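Local atomic coordinates of GH26C (Muricauda sp. MAR_2010_75, PDB entry 6Q78), a protein that probably hydrolyses internal beta-1,4-mannosidic linkages in mannans, as a family 26 glycoside hydrolase. Residues Ala347-Thr361 against Pro388-Glu401. Sequence-based numbering, arbitrary orientation.
Sequences AIPGFFTNNLFEALT and PSANDFMEFVSKPE
Helices 351-361 and 390-397 run in broadly the same direction, their axes 48° apart and 7.6 Å at closest approach, the CA atoms of Thr353 and Phe396 coming within 4.8 Å. They illustrate how a carboxylate from one helix can serve the N-terminus of another. Asp392, swung out toward the start of helix 351-361 with CG anti to the backbone N (chi1 174°), offers both oxygens on their syn sides: OD2 accepts from Phe352 N at 2.8 Å, and OD1 from Thr353 N at 3.0 Å. Thr353 OG1 adds a bond to Asp392 OD1 at 2.9 Å, and one water links Asp392 OD2 to Ile348 O. Were Asp392 an alanine, these first-turn N-H groups and the Thr353 hydroxyl would probably lose their shared acceptor. Beside this polar cluster, the edge of Phe393 meets the face of Phe352 in a T-shaped stack, centroids 4.8 Å apart. The Phe396 side chain is a knob among Phe352, Thr353, Leu356 and Phe357. Farther along, Lys399 CG lies over one face of Phe357, 3.9 Å from its centroid, in a CH-pi contact. Hydrogen bonds and aromatic packing thus join two outer helices of the TIM barrel, and the carboxylate probably also complements the helix dipole.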
# COMPACT_ATOMS: atom_id res chain seq x y z
N ALA A 347 18.95 -16.64 2.23
CA ALA A 347 17.60 -16.69 2.79
C ALA A 347 17.65 -17.03 4.28
O ALA A 347 18.59 -17.67 4.76
CB ALA A 347 16.78 -17.76 2.06
N ILE A 348 16.64 -16.56 5.02
CA ILE A 348 16.46 -16.91 6.42
C ILE A 348 15.66 -18.21 6.49
O ILE A 348 14.52 -18.24 5.99
CB ILE A 348 15.73 -15.80 7.18
CG1 ILE A 348 16.62 -14.57 7.32
CG2 ILE A 348 15.27 -16.31 8.56
CD1 ILE A 348 15.83 -13.35 7.75
N PRO A 349 16.19 -19.28 7.07
CA PRO A 349 15.43 -20.54 7.10
C PRO A 349 14.06 -20.37 7.76
O PRO A 349 13.95 -19.81 8.85
CB PRO A 349 16.33 -21.48 7.90
CG PRO A 349 17.72 -20.94 7.68
CD PRO A 349 17.57 -19.44 7.55
N GLY A 350 13.02 -20.86 7.07
CA GLY A 350 11.67 -20.76 7.58
C GLY A 350 11.13 -19.35 7.68
O GLY A 350 10.16 -19.13 8.40
N PHE A 351 11.73 -18.39 6.97
CA PHE A 351 11.25 -17.01 7.05
C PHE A 351 9.74 -16.90 6.85
O PHE A 351 9.05 -16.25 7.64
CB PHE A 351 11.95 -16.10 6.03
CG PHE A 351 11.38 -14.73 6.04
CD1 PHE A 351 11.61 -13.89 7.13
CD2 PHE A 351 10.52 -14.30 5.03
CE1 PHE A 351 11.04 -12.63 7.19
CE2 PHE A 351 9.95 -13.03 5.09
CZ PHE A 351 10.20 -12.19 6.19
N PHE A 352 9.22 -17.43 5.75
CA PHE A 352 7.82 -17.16 5.44
C PHE A 352 6.89 -17.91 6.38
O PHE A 352 5.90 -17.35 6.87
CB PHE A 352 7.51 -17.53 3.98
CG PHE A 352 8.26 -16.70 2.97
CD1 PHE A 352 7.89 -15.36 2.74
CD2 PHE A 352 9.30 -17.24 2.24
CE1 PHE A 352 8.58 -14.58 1.81
CE2 PHE A 352 10.00 -16.45 1.29
CZ PHE A 352 9.63 -15.12 1.08
N THR A 353 7.18 -19.18 6.62
CA THR A 353 6.26 -20.01 7.38
C THR A 353 6.36 -19.75 8.87
O THR A 353 5.33 -19.71 9.56
CB THR A 353 6.53 -21.48 7.06
OG1 THR A 353 6.28 -21.70 5.65
CG2 THR A 353 5.63 -22.37 7.88
N ASN A 354 7.57 -19.57 9.40
CA ASN A 354 7.78 -19.50 10.84
C ASN A 354 7.92 -18.08 11.38
O ASN A 354 7.77 -17.87 12.59
CB ASN A 354 9.06 -20.25 11.22
CG ASN A 354 9.00 -21.71 10.82
OD1 ASN A 354 7.94 -22.33 10.87
ND2 ASN A 354 10.13 -22.26 10.41
N ASN A 355 8.26 -17.12 10.52
CA ASN A 355 8.50 -15.76 10.96
C ASN A 355 7.37 -14.85 10.49
O ASN A 355 6.58 -14.36 11.30
CB ASN A 355 9.86 -15.24 10.48
CG ASN A 355 11.03 -15.96 11.13
OD1 ASN A 355 10.86 -17.00 11.80
ND2 ASN A 355 12.23 -15.42 10.94
N LEU A 356 7.26 -14.61 9.19
CA LEU A 356 6.22 -13.73 8.69
C LEU A 356 4.83 -14.25 9.03
O LEU A 356 4.00 -13.51 9.56
CB LEU A 356 6.38 -13.54 7.18
CG LEU A 356 5.26 -12.70 6.58
CD1 LEU A 356 5.27 -11.25 7.14
CD2 LEU A 356 5.44 -12.66 5.07
N PHE A 357 4.57 -15.54 8.73
CA PHE A 357 3.21 -16.05 8.96
C PHE A 357 2.82 -15.92 10.43
O PHE A 357 1.68 -15.55 10.75
CB PHE A 357 3.09 -17.50 8.51
CG PHE A 357 1.71 -18.07 8.68
CD1 PHE A 357 0.71 -17.76 7.77
CD2 PHE A 357 1.40 -18.87 9.79
CE1 PHE A 357 -0.60 -18.29 7.94
CE2 PHE A 357 0.11 -19.38 9.96
CZ PHE A 357 -0.88 -19.10 9.03
N GLU A 358 3.74 -16.23 11.33
CA GLU A 358 3.46 -16.11 12.75
C GLU A 358 3.16 -14.67 13.14
O GLU A 358 2.22 -14.41 13.90
CB GLU A 358 4.63 -16.67 13.55
CG GLU A 358 4.72 -18.16 13.42
CD GLU A 358 3.54 -18.82 14.07
OE1 GLU A 358 3.13 -18.32 15.14
OE2 GLU A 358 3.02 -19.81 13.52
N ALA A 359 3.94 -13.71 12.64
CA ALA A 359 3.64 -12.33 12.97
C ALA A 359 2.28 -11.90 12.45
O ALA A 359 1.63 -11.04 13.05
CB ALA A 359 4.74 -11.42 12.41
N LEU A 360 1.86 -12.43 11.28
CA LEU A 360 0.58 -12.05 10.68
C LEU A 360 -0.63 -12.70 11.34
O LEU A 360 -1.75 -12.26 11.08
CB LEU A 360 0.56 -12.44 9.20
CG LEU A 360 1.56 -11.73 8.28
CD1 LEU A 360 1.58 -12.29 6.86
CD2 LEU A 360 1.20 -10.26 8.23
N THR A 361 -0.44 -13.71 12.18
CA THR A 361 -1.58 -14.46 12.67
C THR A 361 -1.63 -14.63 14.19
O THR A 361 -2.71 -14.81 14.74
CB THR A 361 -1.67 -15.85 12.00
OG1 THR A 361 -0.49 -16.62 12.29
CG2 THR A 361 -1.84 -15.73 10.51
N PRO A 388 16.66 -20.26 -3.11
CA PRO A 388 16.50 -20.53 -1.69
C PRO A 388 15.29 -19.72 -1.23
O PRO A 388 15.17 -18.55 -1.61
CB PRO A 388 17.78 -19.97 -1.08
CG PRO A 388 18.77 -19.99 -2.16
CD PRO A 388 18.00 -19.77 -3.43
N SER A 389 14.49 -20.38 -0.39
CA SER A 389 13.19 -20.03 0.22
C SER A 389 11.98 -20.45 -0.61
O SER A 389 10.88 -20.28 -0.16
CB SER A 389 13.00 -18.56 0.68
OG SER A 389 12.85 -17.75 -0.46
N ALA A 390 12.18 -21.08 -1.76
CA ALA A 390 11.04 -21.45 -2.57
C ALA A 390 10.08 -22.40 -1.86
O ALA A 390 8.91 -22.17 -1.83
CB ALA A 390 11.53 -22.08 -3.88
N ASN A 391 10.59 -23.46 -1.24
CA ASN A 391 9.71 -24.39 -0.56
C ASN A 391 9.00 -23.77 0.64
O ASN A 391 7.85 -24.02 0.89
CB ASN A 391 10.44 -25.70 -0.18
CG ASN A 391 9.49 -26.75 0.37
OD1 ASN A 391 9.48 -27.03 1.55
ND2 ASN A 391 8.65 -27.30 -0.51
N ASP A 392 9.74 -22.94 1.36
CA ASP A 392 9.21 -22.24 2.51
C ASP A 392 8.06 -21.32 2.06
O ASP A 392 7.03 -21.28 2.67
CB ASP A 392 10.36 -21.45 3.18
CG ASP A 392 9.90 -20.55 4.31
OD1 ASP A 392 9.00 -20.90 5.04
OD2 ASP A 392 10.52 -19.50 4.42
N PHE A 393 8.24 -20.64 0.94
CA PHE A 393 7.19 -19.79 0.41
C PHE A 393 5.97 -20.60 0.02
O PHE A 393 4.87 -20.19 0.23
CB PHE A 393 7.71 -18.99 -0.77
CG PHE A 393 6.79 -17.90 -1.24
CD1 PHE A 393 6.69 -16.75 -0.53
CD2 PHE A 393 6.06 -18.03 -2.38
CE1 PHE A 393 5.87 -15.71 -0.96
CE2 PHE A 393 5.23 -17.02 -2.81
CZ PHE A 393 5.14 -15.85 -2.10
N MET A 394 6.18 -21.78 -0.57
CA MET A 394 5.06 -22.63 -0.94
C MET A 394 4.27 -23.07 0.26
O MET A 394 3.08 -23.12 0.23
CB MET A 394 5.56 -23.85 -1.71
CG MET A 394 6.09 -23.53 -3.08
SD MET A 394 4.86 -22.89 -4.23
CE MET A 394 3.38 -23.76 -3.81
N GLU A 395 4.97 -23.40 1.33
CA GLU A 395 4.31 -23.79 2.54
C GLU A 395 3.49 -22.64 3.09
O GLU A 395 2.37 -22.83 3.50
CB GLU A 395 5.30 -24.33 3.58
CG GLU A 395 4.60 -24.83 4.82
CD GLU A 395 5.52 -25.47 5.83
OE1 GLU A 395 6.74 -25.48 5.62
OE2 GLU A 395 4.98 -25.93 6.83
N PHE A 396 4.06 -21.44 3.06
CA PHE A 396 3.36 -20.25 3.52
C PHE A 396 2.09 -20.00 2.71
O PHE A 396 1.02 -19.81 3.29
CB PHE A 396 4.34 -19.06 3.48
CG PHE A 396 3.69 -17.69 3.53
CD1 PHE A 396 2.99 -17.27 4.64
CD2 PHE A 396 3.86 -16.82 2.47
CE1 PHE A 396 2.42 -15.99 4.68
CE2 PHE A 396 3.31 -15.53 2.50
CZ PHE A 396 2.59 -15.12 3.62
N VAL A 397 2.18 -19.99 1.38
CA VAL A 397 1.01 -19.65 0.57
C VAL A 397 -0.04 -20.75 0.57
O VAL A 397 -1.18 -20.53 0.15
CB VAL A 397 1.31 -19.15 -0.87
CG1 VAL A 397 2.23 -17.94 -0.83
CG2 VAL A 397 1.88 -20.29 -1.75
N SER A 398 0.33 -21.94 1.01
CA SER A 398 -0.63 -23.03 1.17
C SER A 398 -1.42 -22.95 2.47
O SER A 398 -2.37 -23.72 2.63
CB SER A 398 0.09 -24.37 1.07
OG SER A 398 0.80 -24.42 -0.16
N LYS A 399 -1.06 -22.05 3.39
CA LYS A 399 -1.82 -21.93 4.63
C LYS A 399 -3.23 -21.46 4.30
O LYS A 399 -3.42 -20.64 3.39
CB LYS A 399 -1.16 -20.92 5.57
CG LYS A 399 0.22 -21.32 6.14
CD LYS A 399 0.13 -22.44 7.18
CE LYS A 399 1.46 -22.67 7.88
NZ LYS A 399 1.32 -23.59 9.08
N PRO A 400 -4.24 -21.94 5.03
CA PRO A 400 -5.61 -21.55 4.67
C PRO A 400 -5.85 -20.05 4.76
O PRO A 400 -6.65 -19.52 3.98
CB PRO A 400 -6.49 -22.35 5.65
CG PRO A 400 -5.57 -22.81 6.72
CD PRO A 400 -4.20 -22.93 6.12
N GLU A 401 -5.16 -19.35 5.66
CA GLU A 401 -5.34 -17.90 5.79
C GLU A 401 -4.93 -17.14 4.53
O GLU A 401 -5.41 -16.02 4.32
CB GLU A 401 -4.50 -17.39 6.97
CG GLU A 401 -5.02 -17.80 8.39
CD GLU A 401 -4.87 -19.29 8.73
OE1 GLU A 401 -4.01 -19.96 8.15
OE2 GLU A 401 -5.63 -19.80 9.61
O HOH W 1 13.16 -18.81 3.77